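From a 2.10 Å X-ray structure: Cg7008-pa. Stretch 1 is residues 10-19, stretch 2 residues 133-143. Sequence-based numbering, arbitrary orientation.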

# COMPACT_ATOMS: atom_id res chain seq x y z
N THR A 10 0.71 -4.42 -3.76
CA THR A 10 0.73 -5.57 -2.85
C THR A 10 -0.22 -5.46 -1.66
O THR A 10 -0.61 -6.48 -1.08
CB THR A 10 2.17 -5.88 -2.36
OG1 THR A 10 2.75 -4.71 -1.77
CG2 THR A 10 3.04 -6.35 -3.52
N GLU A 11 -0.60 -4.24 -1.31
CA GLU A 11 -1.52 -4.00 -0.19
C GLU A 11 -2.33 -2.73 -0.40
O GLU A 11 -1.80 -1.71 -0.83
CB GLU A 11 -0.74 -3.92 1.14
CG GLU A 11 -1.60 -3.73 2.40
CD GLU A 11 -2.36 -4.98 2.83
OE1 GLU A 11 -2.11 -6.07 2.29
OE2 GLU A 11 -3.22 -4.86 3.73
N ILE A 12 -3.63 -2.81 -0.09
CA ILE A 12 -4.50 -1.63 -0.12
C ILE A 12 -5.15 -1.45 1.25
O ILE A 12 -5.65 -2.41 1.84
CB ILE A 12 -5.58 -1.73 -1.24
CG1 ILE A 12 -4.91 -1.86 -2.61
CG2 ILE A 12 -6.51 -0.51 -1.22
CD1 ILE A 12 -5.71 -2.63 -3.63
N THR A 13 -5.14 -0.22 1.75
CA THR A 13 -5.71 0.10 3.06
C THR A 13 -7.12 0.68 2.91
O THR A 13 -7.58 0.94 1.79
CB THR A 13 -4.83 1.10 3.85
OG1 THR A 13 -4.96 2.41 3.28
CG2 THR A 13 -3.37 0.67 3.84
N GLU A 14 -7.79 0.89 4.04
CA GLU A 14 -9.18 1.37 4.07
C GLU A 14 -9.36 2.86 3.71
O GLU A 14 -10.49 3.32 3.57
CB GLU A 14 -9.83 1.06 5.42
CG GLU A 14 -9.07 1.58 6.64
CD GLU A 14 -9.60 1.04 7.96
OE1 GLU A 14 -10.83 0.87 8.10
OE2 GLU A 14 -8.78 0.80 8.88
N THR A 15 -8.25 3.58 3.56
CA THR A 15 -8.29 5.00 3.20
C THR A 15 -7.78 5.24 1.77
O THR A 15 -7.49 6.38 1.38
CB THR A 15 -7.47 5.86 4.19
OG1 THR A 15 -6.11 5.43 4.18
CG2 THR A 15 -8.04 5.75 5.60
N LEU A 16 -7.69 4.15 1.01
CA LEU A 16 -7.17 4.17 -0.37
C LEU A 16 -5.71 4.61 -0.50
O LEU A 16 -5.31 5.18 -1.51
CB LEU A 16 -8.09 4.94 -1.32
CG LEU A 16 -9.40 4.26 -1.74
CD1 LEU A 16 -10.26 5.21 -2.54
CD2 LEU A 16 -9.14 2.99 -2.54
N THR A 17 -4.92 4.35 0.54
CA THR A 17 -3.48 4.32 0.38
C THR A 17 -3.15 2.90 -0.07
O THR A 17 -3.96 1.98 0.10
CB THR A 17 -2.69 4.71 1.66
OG1 THR A 17 -2.84 3.71 2.67
CG2 THR A 17 -3.16 6.07 2.20
N PHE A 18 -1.98 2.72 -0.68
CA PHE A 18 -1.57 1.41 -1.16
C PHE A 18 -0.07 1.24 -1.07
O PHE A 18 0.68 2.23 -1.09
CB PHE A 18 -2.06 1.18 -2.61
CG PHE A 18 -1.50 2.16 -3.60
CD1 PHE A 18 -2.15 3.37 -3.85
CD2 PHE A 18 -0.32 1.88 -4.29
CE1 PHE A 18 -1.63 4.28 -4.77
CE2 PHE A 18 0.20 2.79 -5.21
CZ PHE A 18 -0.45 3.99 -5.45
N PHE A 19 0.37 -0.01 -0.95
CA PHE A 19 1.79 -0.33 -1.00
C PHE A 19 2.13 -0.95 -2.34
O PHE A 19 1.38 -1.80 -2.85
CB PHE A 19 2.17 -1.30 0.13
CG PHE A 19 2.19 -0.67 1.49
CD1 PHE A 19 1.01 -0.39 2.17
CD2 PHE A 19 3.40 -0.37 2.11
CE1 PHE A 19 1.03 0.19 3.44
CE2 PHE A 19 3.43 0.20 3.37
CZ PHE A 19 2.24 0.49 4.04
N ALA A 133 -16.06 0.97 -3.16
CA ALA A 133 -14.92 1.69 -3.71
C ALA A 133 -13.61 0.92 -3.50
O ALA A 133 -12.80 0.81 -4.41
CB ALA A 133 -14.83 3.08 -3.10
N LEU A 134 -13.44 0.39 -2.29
CA LEU A 134 -12.25 -0.38 -1.94
C LEU A 134 -12.21 -1.74 -2.66
O LEU A 134 -11.14 -2.20 -3.06
CB LEU A 134 -12.15 -0.57 -0.42
CG LEU A 134 -12.02 0.71 0.42
CD1 LEU A 134 -12.47 0.48 1.86
CD2 LEU A 134 -10.59 1.25 0.39
N ARG A 135 -13.38 -2.35 -2.81
CA ARG A 135 -13.53 -3.60 -3.56
C ARG A 135 -13.18 -3.40 -5.04
O ARG A 135 -12.46 -4.20 -5.63
CB ARG A 135 -14.96 -4.13 -3.43
CG ARG A 135 -15.16 -5.55 -3.94
CD ARG A 135 -16.56 -5.76 -4.54
NE ARG A 135 -16.81 -4.89 -5.70
CZ ARG A 135 -16.34 -5.10 -6.92
NH1 ARG A 135 -15.58 -6.16 -7.18
NH2 ARG A 135 -16.63 -4.25 -7.90
N ALA A 136 -13.70 -2.31 -5.61
CA ALA A 136 -13.48 -1.99 -7.02
C ALA A 136 -12.02 -1.70 -7.34
O ALA A 136 -11.51 -2.12 -8.38
CB ALA A 136 -14.36 -0.82 -7.45
N PHE A 137 -11.34 -0.98 -6.45
CA PHE A 137 -9.94 -0.60 -6.65
C PHE A 137 -9.00 -1.79 -6.49
O PHE A 137 -8.02 -1.90 -7.23
CB PHE A 137 -9.54 0.54 -5.70
CG PHE A 137 -8.12 1.01 -5.88
CD1 PHE A 137 -7.65 1.41 -7.13
CD2 PHE A 137 -7.26 1.08 -4.79
CE1 PHE A 137 -6.34 1.85 -7.29
CE2 PHE A 137 -5.94 1.52 -4.94
CZ PHE A 137 -5.48 1.91 -6.19
N SER A 138 -9.31 -2.67 -5.54
CA SER A 138 -8.55 -3.90 -5.33
C SER A 138 -8.65 -4.85 -6.52
O SER A 138 -7.67 -5.49 -6.90
CB SER A 138 -9.01 -4.59 -4.05
OG SER A 138 -8.28 -5.79 -3.84
N GLU A 139 -9.85 -4.95 -7.10
CA GLU A 139 -10.06 -5.76 -8.29
C GLU A 139 -9.27 -5.22 -9.48
O GLU A 139 -8.78 -5.98 -10.31
CB GLU A 139 -11.55 -5.84 -8.63
CG GLU A 139 -11.92 -7.04 -9.50
CD GLU A 139 -13.35 -7.01 -10.00
OE1 GLU A 139 -14.24 -6.51 -9.27
OE2 GLU A 139 -13.60 -7.49 -11.12
N ASP A 140 -9.15 -3.89 -9.54
CA ASP A 140 -8.39 -3.21 -10.59
C ASP A 140 -6.88 -3.48 -10.52
O ASP A 140 -6.26 -3.82 -11.53
CB ASP A 140 -8.62 -1.70 -10.53
CG ASP A 140 -10.01 -1.29 -11.02
OD1 ASP A 140 -10.67 -2.08 -11.72
OD2 ASP A 140 -10.42 -0.15 -10.71
N VAL A 141 -6.30 -3.34 -9.33
CA VAL A 141 -4.83 -3.26 -9.22
C VAL A 141 -4.12 -4.29 -8.33
O VAL A 141 -2.93 -4.54 -8.54
CB VAL A 141 -4.36 -1.83 -8.81
CG1 VAL A 141 -4.89 -0.77 -9.77
CG2 VAL A 141 -4.75 -1.49 -7.37
N LEU A 142 -4.81 -4.88 -7.36
CA LEU A 142 -4.13 -5.76 -6.40
C LEU A 142 -3.46 -6.95 -7.08
O LEU A 142 -4.10 -7.70 -7.82
CB LEU A 142 -5.06 -6.21 -5.26
CG LEU A 142 -4.37 -6.90 -4.07
CD1 LEU A 142 -3.64 -5.89 -3.19
CD2 LEU A 142 -5.38 -7.67 -3.25
N ASN A 143 -2.15 -7.08 -6.83
CA ASN A 143 -1.28 -8.11 -7.43
C ASN A 143 -0.98 -7.93 -8.91
O ASN A 143 -0.40 -8.81 -9.55
CB ASN A 143 -1.82 -9.53 -7.17
CG ASN A 143 -2.05 -9.81 -5.71
OD1 ASN A 143 -3.04 -10.43 -5.34
ND2 ASN A 143 -1.13 -9.36 -4.86
O HOH W 1 -1.10 -9.00 -2.21

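How do the two backbones lie against each other? Strands 10-12 and 17-19 form a hairpin closed by a type I turn from Thr13 to Leu16, with Thr10 N bonded to Phe19 O at 2.9 Å and Phe19 N to Glu11 O at 2.8 Å. Helix 133-141 runs nearly antiparallel to the first strand, at 164°, their axes approaching to 9.7 Å. That spacing leaves room for side chains between them, and no direct hydrogen bond crosses the gap.

What does Ile12, the residue with the most covered surface, do there? Its CA-to-CB bond points toward the helix, and Ile12 CD1 reaches the helix backbone, 3.5 Å from Ser138 CA. Ile12 CD1 also lies 4.0 Å from Val141 CG2 and 3.9 Å from Leu142 CD1, while Ile12 CG2 meets the edge of the Phe137 ring, 4.0 Å from Phe137 CD2. These are van der Waals contacts, and burying the apolar surface adds a hydrophobic gain.

How does Leu134 engage the turn? Its CA-to-CB bond points sideways, but the end of the side chain comes nearer, placing Leu134 CD2 3.3 Å from Thr13 O and 3.7 Å from Leu16 CD2. One methyl therefore touches both turn backbone and an apolar side chain.

Why is Phe137 central to the packing? Its CA-to-CB bond points toward the hairpin, and the residue is buried, touching residues from both strands and the turn. Leu16 CD2 approaches Phe137 CD2 obliquely at 3.5 Å, and Phe18 CD1 lies at the ring edge, 4.3 Å from Phe137 CZ. A water bridges the start of stretch 1 and the end of stretch 2: HOH 1 O donates to Thr10 O at 2.8 Å and accepts from Asn143 ND2 at 2.7 Å, joining the strand to the segment just beyond the helix.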